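Local coordinates for calcineurin-like phosphoesterase domain-containing protein (Aquifex aeolicus, PDB 1XM7) that is of uncharacterised function but belongs to the calcineurin-like metallophosphoesterases and so probably acts as a hydrolase, at residues 25-36 with 170-178; 109-117 with 127-135. All coordinates share one frame; numbering follows the deposited sequence.

Interaction 1 (25-36 with 170-178)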
loop_
_atom_site.group_PDB
_atom_site.type_symbol
_atom_site.label_atom_id
_atom_site.label_comp_id
_atom_site.label_asym_id
_atom_site.label_seq_id
_atom_site.Cartn_x
_atom_site.Cartn_y
_atom_site.Cartn_z
ATOM N N ARG A 25 6.008 15.106 -1.427
ATOM C CA ARG A 25 6.752 14.580 -2.566
ATOM C C ARG A 25 7.874 15.522 -3.000
ATOM O O ARG A 25 7.726 16.746 -3.006
ATOM C CB ARG A 25 5.802 14.312 -3.738
ATOM C CG ARG A 25 4.717 13.282 -3.440
ATOM C CD ARG A 25 5.230 11.844 -3.473
ATOM N NE ARG A 25 4.167 10.890 -3.148
ATOM C CZ ARG A 25 4.198 9.585 -3.416
ATOM N NH1 ARG A 25 5.245 9.041 -4.022
ATOM N NH2 ARG A 25 3.170 8.819 -3.074
ATOM N N PHE A 26 8.992 14.920 -3.385
ATOM C CA PHE A 26 10.187 15.642 -3.789
ATOM C C PHE A 26 10.891 14.839 -4.866
ATOM O O PHE A 26 10.720 13.625 -4.942
ATOM C CB PHE A 26 11.102 15.733 -2.590
ATOM C CG PHE A 26 11.391 14.392 -1.981
ATOM C CD1 PHE A 26 12.381 13.565 -2.516
ATOM C CD2 PHE A 26 10.633 13.923 -0.908
ATOM C CE1 PHE A 26 12.610 12.289 -1.990
ATOM C CE2 PHE A 26 10.856 12.640 -0.371
ATOM C CZ PHE A 26 11.845 11.826 -0.915
ATOM N N LYS A 27 11.706 15.507 -5.673
ATOM C CA LYS A 27 12.440 14.826 -6.728
ATOM C C LYS A 27 13.337 13.712 -6.159
ATOM O O LYS A 27 14.024 13.898 -5.156
ATOM C CB LYS A 27 13.281 15.829 -7.515
ATOM C CG LYS A 27 13.987 15.205 -8.706
ATOM C CD LYS A 27 14.620 16.250 -9.618
ATOM C CE LYS A 27 15.177 15.595 -10.882
ATOM N NZ LYS A 27 14.187 14.673 -11.542
ATOM N N GLY A 28 13.314 12.548 -6.800
ATOM C CA GLY A 28 14.119 11.439 -6.326
ATOM C C GLY A 28 13.461 10.629 -5.221
ATOM O O GLY A 28 14.157 10.021 -4.404
ATOM N N PHE A 29 12.130 10.604 -5.181
ATOM C CA PHE A 29 11.438 9.846 -4.140
ATOM C C PHE A 29 11.413 8.360 -4.455
ATOM O O PHE A 29 11.264 7.537 -3.557
ATOM C CB PHE A 29 10.011 10.371 -3.935
ATOM C CG PHE A 29 9.140 10.248 -5.146
ATOM C CD1 PHE A 29 8.516 9.038 -5.454
ATOM C CD2 PHE A 29 8.958 11.334 -5.997
ATOM C CE1 PHE A 29 7.724 8.902 -6.597
ATOM C CE2 PHE A 29 8.172 11.221 -7.142
ATOM C CZ PHE A 29 7.550 9.995 -7.447
ATOM N N GLU A 30 11.560 8.010 -5.729
ATOM C CA GLU A 30 11.571 6.601 -6.103
ATOM C C GLU A 30 12.794 5.955 -5.467
ATOM O O GLU A 30 12.698 4.880 -4.867
ATOM C CB GLU A 30 11.626 6.427 -7.627
ATOM C CG GLU A 30 10.352 6.840 -8.351
ATOM C CD GLU A 30 10.385 8.271 -8.864
ATOM O OE1 GLU A 30 11.041 9.137 -8.232
ATOM O OE2 GLU A 30 9.737 8.526 -9.902
ATOM N N ILE A 31 13.941 6.619 -5.587
ATOM C CA ILE A 31 15.184 6.111 -5.026
ATOM C C ILE A 31 15.076 5.965 -3.515
ATOM O O ILE A 31 15.594 5.009 -2.940
ATOM C CB ILE A 31 16.385 7.048 -5.357
ATOM C CG1 ILE A 31 17.349 6.367 -6.326
ATOM C CG2 ILE A 31 17.169 7.382 -4.089
ATOM C CD1 ILE A 31 16.719 5.905 -7.599
ATOM N N VAL A 32 14.416 6.913 -2.866
ATOM C CA VAL A 32 14.275 6.851 -1.420
ATOM C C VAL A 32 13.425 5.669 -0.998
ATOM O O VAL A 32 13.764 4.965 -0.050
ATOM C CB VAL A 32 13.651 8.133 -0.875
ATOM C CG1 VAL A 32 13.267 7.949 0.586
ATOM C CG2 VAL A 32 14.637 9.283 -1.041
ATOM N N ILE A 33 12.321 5.454 -1.702
ATOM C CA ILE A 33 11.430 4.336 -1.400
ATOM C C ILE A 33 12.152 3.009 -1.604
ATOM O O ILE A 33 12.144 2.148 -0.729
ATOM C CB ILE A 33 10.177 4.343 -2.314
ATOM C CG1 ILE A 33 9.215 5.460 -1.892
ATOM C CG2 ILE A 33 9.499 2.974 -2.271
ATOM C CD1 ILE A 33 8.069 5.695 -2.880
ATOM N N LEU A 34 12.758 2.849 -2.776
ATOM C CA LEU A 34 13.493 1.633 -3.112
ATOM C C LEU A 34 14.633 1.369 -2.131
ATOM O O LEU A 34 14.972 0.222 -1.846
ATOM C CB LEU A 34 14.051 1.738 -4.531
ATOM C CG LEU A 34 12.981 1.789 -5.629
ATOM C CD1 LEU A 34 13.638 2.038 -6.986
ATOM C CD2 LEU A 34 12.192 0.480 -5.632
ATOM N N THR A 35 15.217 2.444 -1.618
ATOM C CA THR A 35 16.301 2.333 -0.671
ATOM C C THR A 35 15.784 1.749 0.629
ATOM O O THR A 35 16.331 0.768 1.133
ATOM C CB THR A 35 16.934 3.703 -0.403
ATOM O OG1 THR A 35 17.679 4.108 -1.557
ATOM C CG2 THR A 35 17.865 3.642 0.796
ATOM N N ASN A 36 14.714 2.336 1.158
ATOM C CA ASN A 36 14.129 1.870 2.419
ATOM C C ASN A 36 13.614 0.445 2.370
ATOM O O ASN A 36 13.467 -0.204 3.406
ATOM C CB ASN A 36 13.013 2.814 2.861
ATOM C CG ASN A 36 13.549 4.136 3.400
ATOM O OD1 ASN A 36 12.886 5.171 3.314
ATOM N ND2 ASN A 36 14.753 4.104 3.971
ATOM N N ASN A 170 0.281 4.110 2.984
ATOM C CA ASN A 170 0.741 5.062 1.970
ATOM C C ASN A 170 2.100 5.632 2.352
ATOM O O ASN A 170 2.291 6.084 3.474
ATOM C CB ASN A 170 -0.276 6.200 1.827
ATOM C CG ASN A 170 0.093 7.194 0.732
ATOM O OD1 ASN A 170 -0.771 7.644 -0.021
ATOM N ND2 ASN A 170 1.368 7.548 0.648
ATOM N N VAL A 171 3.036 5.618 1.411
ATOM C CA VAL A 171 4.385 6.122 1.658
ATOM C C VAL A 171 4.413 7.520 2.257
ATOM O O VAL A 171 5.185 7.786 3.170
ATOM C CB VAL A 171 5.228 6.133 0.364
ATOM C CG1 VAL A 171 5.519 4.715 -0.075
ATOM C CG2 VAL A 171 4.497 6.890 -0.734
ATOM N N GLU A 172 3.564 8.405 1.748
ATOM C CA GLU A 172 3.511 9.783 2.226
ATOM C C GLU A 172 3.251 9.939 3.728
ATOM O O GLU A 172 3.554 10.981 4.310
ATOM C CB GLU A 172 2.454 10.574 1.450
ATOM C CG GLU A 172 2.748 10.728 -0.026
ATOM C CD GLU A 172 1.846 11.748 -0.687
ATOM O OE1 GLU A 172 1.937 11.922 -1.912
ATOM O OE2 GLU A 172 1.042 12.385 0.017
ATOM N N TRP A 173 2.689 8.914 4.356
ATOM C CA TRP A 173 2.406 8.989 5.783
ATOM C C TRP A 173 3.458 8.311 6.629
ATOM O O TRP A 173 3.537 8.557 7.832
ATOM C CB TRP A 173 1.063 8.342 6.109
ATOM C CG TRP A 173 -0.116 9.151 5.702
ATOM C CD1 TRP A 173 -0.998 8.868 4.701
ATOM C CD2 TRP A 173 -0.562 10.378 6.299
ATOM N NE1 TRP A 173 -1.966 9.839 4.639
ATOM C CE2 TRP A 173 -1.725 10.778 5.608
ATOM C CE3 TRP A 173 -0.090 11.176 7.351
ATOM C CZ2 TRP A 173 -2.430 11.947 5.935
ATOM C CZ3 TRP A 173 -0.789 12.336 7.675
ATOM C CH2 TRP A 173 -1.946 12.708 6.967
ATOM N N ASN A 174 4.266 7.456 6.013
ATOM C CA ASN A 174 5.276 6.735 6.771
ATOM C C ASN A 174 6.705 7.037 6.359
ATOM O O ASN A 174 7.585 6.197 6.498
ATOM C CB ASN A 174 5.005 5.231 6.691
ATOM C CG ASN A 174 3.526 4.909 6.795
ATOM O OD1 ASN A 174 2.851 4.714 5.788
ATOM N ND2 ASN A 174 3.010 4.882 8.014
ATOM N N ASP A 175 6.926 8.248 5.862
ATOM C CA ASP A 175 8.255 8.685 5.454
ATOM C C ASP A 175 8.878 7.716 4.442
ATOM O O ASP A 175 10.051 7.351 4.540
ATOM C CB ASP A 175 9.150 8.842 6.704
ATOM C CG ASP A 175 10.347 9.773 6.469
ATOM O OD1 ASP A 175 10.189 10.794 5.755
ATOM O OD2 ASP A 175 11.445 9.498 7.014
ATOM N N TYR A 176 8.068 7.300 3.472
ATOM C CA TYR A 176 8.497 6.391 2.411
ATOM C C TYR A 176 9.174 5.107 2.882
ATOM O O TYR A 176 10.183 4.683 2.325
ATOM C CB TYR A 176 9.399 7.147 1.424
ATOM C CG TYR A 176 8.727 8.388 0.876
ATOM C CD1 TYR A 176 8.616 9.541 1.649
ATOM C CD2 TYR A 176 8.116 8.377 -0.379
ATOM C CE1 TYR A 176 7.906 10.645 1.188
ATOM C CE2 TYR A 176 7.400 9.477 -0.847
ATOM C CZ TYR A 176 7.299 10.603 -0.059
ATOM O OH TYR A 176 6.581 11.685 -0.512
ATOM N N LYS A 177 8.599 4.490 3.910
ATOM C CA LYS A 177 9.107 3.232 4.459
ATOM C C LYS A 177 7.965 2.216 4.594
ATOM O O LYS A 177 6.844 2.570 4.972
ATOM C CB LYS A 177 9.728 3.454 5.838
ATOM C CG LYS A 177 10.996 4.270 5.844
ATOM C CD LYS A 177 11.533 4.386 7.254
ATOM C CE LYS A 177 12.685 5.371 7.304
ATOM N NZ LYS A 177 13.146 5.629 8.704
ATOM N N PRO A 178 8.237 0.938 4.289
ATOM C CA PRO A 178 7.171 -0.057 4.409
ATOM C C PRO A 178 6.840 -0.174 5.874
ATOM O O PRO A 178 7.621 0.236 6.721
ATOM C CB PRO A 178 7.829 -1.322 3.897
ATOM C CG PRO A 178 9.238 -1.160 4.404
ATOM C CD PRO A 178 9.535 0.285 4.040
#
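Arg25 and Glu172 form the charged part of this contact. The NE of Arg25 lies 2.8 Å from OE1 of Glu172, and the N-H...O angle of 178° makes the bond essentially straight. OE1 sits in the guanidinium plane and accepts through its anti lone pair. NE is the one donor to this carboxylate from Arg25, and OE2 of Glu172 is taken by the backbone N of Trp150; the 72° between carboxylate and guanidinium planes is consistent with such a single-N-H salt bridge. A bend at its second torsion folds the arginine chain back toward the 3-10 turn 171-173. Its other nitrogens donate elsewhere, NH2 to the carbonyl of Asp9 and NH1 to that of Thr10. A methionine in place of Arg25 would probably leave OE1 of Glu172 without its charged mate and those two carbonyls without their donors.

In the metallophosphoesterase fold, helices flank a central beta-sandwich; here one side of helix 29-38, from Phe29 to Asn36, meets the loop that leads into edge strand 179-180, and Ile33 and Val171 both reach Ile7 of strand 4-7.

Aromatic and apolar contacts centre on the buried Tyr176. Phe26 turns its edge to one face of that ring, with centroids 5.4 Å apart and planes at 65°. Ile33 approaches at the ring's edge, its CG1 3.5 Å from CD2 of Tyr176, and sends CD1 on to CG1 of Val171 at 3.9 Å. Val32 CG1 touches CB of Tyr176 at 4.0 Å.

Separately, the CD methylene of Arg25 makes a close van der Waals approach to OH of Tyr176, at 3.3 Å.

Interaction 2 (109-117 with 127-135)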
loop_
_atom_site.group_PDB
_atom_site.type_symbol
_atom_site.label_atom_id
_atom_site.label_comp_id
_atom_site.label_asym_id
_atom_site.label_seq_id
_atom_site.Cartn_x
_atom_site.Cartn_y
_atom_site.Cartn_z
ATOM N N ILE A 109 -6.732 -9.873 9.215
ATOM C CA ILE A 109 -6.434 -8.618 8.527
ATOM C C ILE A 109 -6.941 -8.455 7.088
ATOM O O ILE A 109 -6.669 -9.282 6.210
ATOM C CB ILE A 109 -4.908 -8.356 8.503
ATOM C CG1 ILE A 109 -4.319 -8.531 9.906
ATOM C CG2 ILE A 109 -4.634 -6.940 7.998
ATOM C CD1 ILE A 109 -2.800 -8.470 9.953
ATOM N N LEU A 110 -7.660 -7.356 6.864
ATOM C CA LEU A 110 -8.187 -7.018 5.552
ATOM C C LEU A 110 -7.182 -6.084 4.897
ATOM O O LEU A 110 -6.794 -5.058 5.468
ATOM C CB LEU A 110 -9.526 -6.280 5.660
ATOM C CG LEU A 110 -10.553 -6.362 4.519
ATOM C CD1 LEU A 110 -11.279 -5.041 4.421
ATOM C CD2 LEU A 110 -9.907 -6.686 3.200
ATOM N N LEU A 111 -6.768 -6.460 3.693
ATOM C CA LEU A 111 -5.834 -5.677 2.908
ATOM C C LEU A 111 -6.596 -5.157 1.704
ATOM O O LEU A 111 -7.134 -5.932 0.902
ATOM C CB LEU A 111 -4.690 -6.551 2.418
ATOM C CG LEU A 111 -3.929 -7.376 3.451
ATOM C CD1 LEU A 111 -2.899 -8.205 2.722
ATOM C CD2 LEU A 111 -3.269 -6.475 4.484
ATOM N N SER A 112 -6.649 -3.843 1.584
ATOM C CA SER A 112 -7.330 -3.225 0.467
ATOM C C SER A 112 -6.637 -1.901 0.162
ATOM O O SER A 112 -5.894 -1.382 0.994
ATOM C CB SER A 112 -8.783 -2.981 0.828
ATOM O OG SER A 112 -9.500 -2.547 -0.307
ATOM N N HIS A 113 -6.848 -1.364 -1.033
ATOM C CA HIS A 113 -6.240 -0.093 -1.380
ATOM C C HIS A 113 -7.086 1.031 -0.810
ATOM O O HIS A 113 -6.573 2.055 -0.382
ATOM C CB HIS A 113 -6.169 0.072 -2.893
ATOM C CG HIS A 113 -5.787 1.452 -3.328
ATOM N ND1 HIS A 113 -4.504 1.945 -3.205
ATOM C CD2 HIS A 113 -6.527 2.456 -3.852
ATOM C CE1 HIS A 113 -4.473 3.196 -3.632
ATOM N NE2 HIS A 113 -5.686 3.530 -4.030
ATOM N N TYR A 114 -8.395 0.819 -0.808
ATOM C CA TYR A 114 -9.338 1.821 -0.342
ATOM C C TYR A 114 -9.583 1.755 1.139
ATOM O O TYR A 114 -9.543 0.684 1.733
ATOM C CB TYR A 114 -10.668 1.682 -1.094
ATOM C CG TYR A 114 -10.494 1.676 -2.598
ATOM C CD1 TYR A 114 -10.045 0.529 -3.259
ATOM C CD2 TYR A 114 -10.699 2.836 -3.350
ATOM C CE1 TYR A 114 -9.798 0.537 -4.628
ATOM C CE2 TYR A 114 -10.453 2.856 -4.725
ATOM C CZ TYR A 114 -10.002 1.701 -5.356
ATOM O OH TYR A 114 -9.751 1.703 -6.713
ATOM N N PRO A 115 -9.834 2.915 1.763
ATOM C CA PRO A 115 -10.098 3.021 3.203
ATOM C C PRO A 115 -11.584 2.821 3.483
ATOM O O PRO A 115 -12.391 2.721 2.553
ATOM C CB PRO A 115 -9.657 4.447 3.513
ATOM C CG PRO A 115 -10.148 5.183 2.294
ATOM C CD PRO A 115 -9.722 4.260 1.157
ATOM N N ALA A 116 -11.945 2.770 4.758
ATOM C CA ALA A 116 -13.343 2.618 5.120
ATOM C C ALA A 116 -14.024 3.943 4.782
ATOM O O ALA A 116 -15.175 3.971 4.331
ATOM C CB ALA A 116 -13.476 2.310 6.612
ATOM N N LYS A 117 -13.297 5.037 4.987
ATOM C CA LYS A 117 -13.821 6.367 4.711
ATOM C C LYS A 117 -12.669 7.332 4.504
ATOM O O LYS A 117 -11.761 7.379 5.324
ATOM C CB LYS A 117 -14.665 6.842 5.884
ATOM C CG LYS A 117 -15.434 8.110 5.602
ATOM C CD LYS A 117 -16.261 8.535 6.813
ATOM C CE LYS A 117 -17.640 9.025 6.378
ATOM N NZ LYS A 117 -18.387 7.981 5.583
ATOM N N ARG A 127 -16.460 1.874 -3.597
ATOM C CA ARG A 127 -15.370 0.973 -3.231
ATOM C C ARG A 127 -15.109 1.011 -1.717
ATOM O O ARG A 127 -14.774 -0.010 -1.104
ATOM C CB ARG A 127 -14.116 1.321 -4.051
ATOM C CG ARG A 127 -14.394 1.243 -5.545
ATOM C CD ARG A 127 -13.239 1.691 -6.425
ATOM N NE ARG A 127 -13.716 1.968 -7.782
ATOM C CZ ARG A 127 -12.946 2.391 -8.779
ATOM N NH1 ARG A 127 -11.653 2.586 -8.585
ATOM N NH2 ARG A 127 -13.475 2.645 -9.964
ATOM N N GLN A 128 -15.284 2.184 -1.118
ATOM C CA GLN A 128 -15.106 2.315 0.318
ATOM C C GLN A 128 -16.151 1.440 1.009
ATOM O O GLN A 128 -15.858 0.748 1.979
ATOM C CB GLN A 128 -15.298 3.764 0.746
ATOM C CG GLN A 128 -14.118 4.658 0.476
ATOM C CD GLN A 128 -14.433 6.099 0.799
ATOM O OE1 GLN A 128 -15.338 6.376 1.582
ATOM N NE2 GLN A 128 -13.691 7.025 0.203
ATOM N N GLU A 129 -17.375 1.470 0.501
ATOM C CA GLU A 129 -18.451 0.672 1.077
ATOM C C GLU A 129 -18.195 -0.827 0.970
ATOM O O GLU A 129 -18.583 -1.595 1.842
ATOM C CB GLU A 129 -19.772 1.016 0.395
ATOM C CG GLU A 129 -20.861 -0.008 0.609
ATOM C CD GLU A 129 -22.085 0.271 -0.248
ATOM O OE1 GLU A 129 -21.919 0.688 -1.418
ATOM O OE2 GLU A 129 -23.215 0.051 0.245
ATOM N N MET A 130 -17.549 -1.247 -0.104
ATOM C CA MET A 130 -17.265 -2.660 -0.288
ATOM C C MET A 130 -16.267 -3.120 0.768
ATOM O O MET A 130 -16.411 -4.195 1.351
ATOM C CB MET A 130 -16.716 -2.897 -1.694
ATOM C CG MET A 130 -17.721 -2.586 -2.813
ATOM S SD MET A 130 -19.194 -3.629 -2.730
ATOM C CE MET A 130 -19.134 -4.283 -4.272
ATOM N N VAL A 131 -15.263 -2.289 1.021
ATOM C CA VAL A 131 -14.236 -2.592 2.013
ATOM C C VAL A 131 -14.871 -2.794 3.389
ATOM O O VAL A 131 -14.561 -3.754 4.097
ATOM C CB VAL A 131 -13.194 -1.440 2.092
ATOM C CG1 VAL A 131 -12.224 -1.689 3.238
ATOM C CG2 VAL A 131 -12.432 -1.331 0.770
ATOM N N ARG A 132 -15.746 -1.866 3.763
ATOM C CA ARG A 132 -16.446 -1.943 5.033
ATOM C C ARG A 132 -17.249 -3.240 5.044
ATOM O O ARG A 132 -17.167 -4.033 5.981
ATOM C CB ARG A 132 -17.401 -0.763 5.191
ATOM C CG ARG A 132 -16.737 0.589 5.105
ATOM C CD ARG A 132 -17.635 1.663 5.711
ATOM N NE ARG A 132 -18.847 1.897 4.933
ATOM C CZ ARG A 132 -18.938 2.758 3.923
ATOM N NH1 ARG A 132 -17.885 3.474 3.567
ATOM N NH2 ARG A 132 -20.080 2.908 3.267
ATOM N N GLU A 133 -18.013 -3.457 3.982
ATOM C CA GLU A 133 -18.830 -4.652 3.883
ATOM C C GLU A 133 -18.019 -5.910 4.135
ATOM O O GLU A 133 -18.385 -6.727 4.984
ATOM C CB GLU A 133 -19.511 -4.709 2.516
ATOM C CG GLU A 133 -21.012 -4.961 2.611
ATOM C CD GLU A 133 -21.658 -4.260 3.812
ATOM O OE1 GLU A 133 -21.648 -3.001 3.869
ATOM O OE2 GLU A 133 -22.167 -4.981 4.704
ATOM N N ILE A 134 -16.913 -6.063 3.416
ATOM C CA ILE A 134 -16.048 -7.234 3.590
ATOM C C ILE A 134 -15.573 -7.313 5.037
ATOM O O ILE A 134 -15.658 -8.362 5.681
ATOM C CB ILE A 134 -14.800 -7.155 2.689
ATOM C CG1 ILE A 134 -15.183 -7.392 1.228
ATOM C CG2 ILE A 134 -13.752 -8.152 3.163
ATOM C CD1 ILE A 134 -14.048 -7.100 0.260
ATOM N N TYR A 135 -15.064 -6.189 5.529
ATOM C CA TYR A 135 -14.568 -6.103 6.888
ATOM C C TYR A 135 -15.576 -6.715 7.841
ATOM O O TYR A 135 -15.244 -7.616 8.611
ATOM C CB TYR A 135 -14.340 -4.647 7.269
ATOM C CG TYR A 135 -13.615 -4.457 8.586
ATOM C CD1 TYR A 135 -12.222 -4.465 8.647
ATOM C CD2 TYR A 135 -14.321 -4.217 9.761
ATOM C CE1 TYR A 135 -11.552 -4.229 9.843
ATOM C CE2 TYR A 135 -13.660 -3.981 10.961
ATOM C CZ TYR A 135 -12.279 -3.983 10.997
ATOM O OH TYR A 135 -11.629 -3.707 12.181
#
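Tyr114 and Arg127 meet at CB, CD and the guanidinium of the arginine, extended from CG to NE across one phenol face. Its CB stands 3.9 Å from the ring centroid and 14° off the normal, a CH-pi contact; His113 CD2 lies over the opposite face. CG bridges to CD, which comes within 3.4 Å of CZ of Tyr114, and NE and CZ of Arg127 pass near the hydroxyl. At the tip, NH1 donates to OH of Tyr114 at 2.8 Å (N-H...O 146°), the guanidinium plane standing 82° from the ring.

One turn on, Val131 places CG2 3.4 Å from OG of Ser112 and CG1 3.7 Å from CD1 of Leu110. The Ile134 side chain crosses that of Leu110 at about a right angle, CG2 against CG. These residues pack the helix of a beta-alpha-beta crossover, which continues to strand 142-145, against strand 107-112; the nearly antiparallel axes of 109-112 and 127-135 approach to 9.7 Å.

NH1 of Arg132 donates to O of Ala116 at 2.9 Å, nearly in line with the C=O. Both arginines thus donate to neutral oxygens, implying that directed hydrogen bonds and apolar packing, not charge pairing, join strand, loop and helix.

From the N terminus, the chain passes strand 4-7 and reaches 25-36, the first half of interaction 1, whose partner at 170-178 comes only after 133 intervening residues. Within that long loop, interaction 2 closes a much shorter one: 109-117 meets 127-135 after just nine residues. The two are thus nested and do not cross. Their centres are 24 Å apart on opposite sides of the chain's centre, and their nearest atoms stay about 7 Å from each other. Interaction 1 ties helix 29-38 to the connection between strands 166-168 and 179-180, which belong to different sheets; interaction 2 ties helix 125-137 to strand 107-112 of the four-stranded sheet.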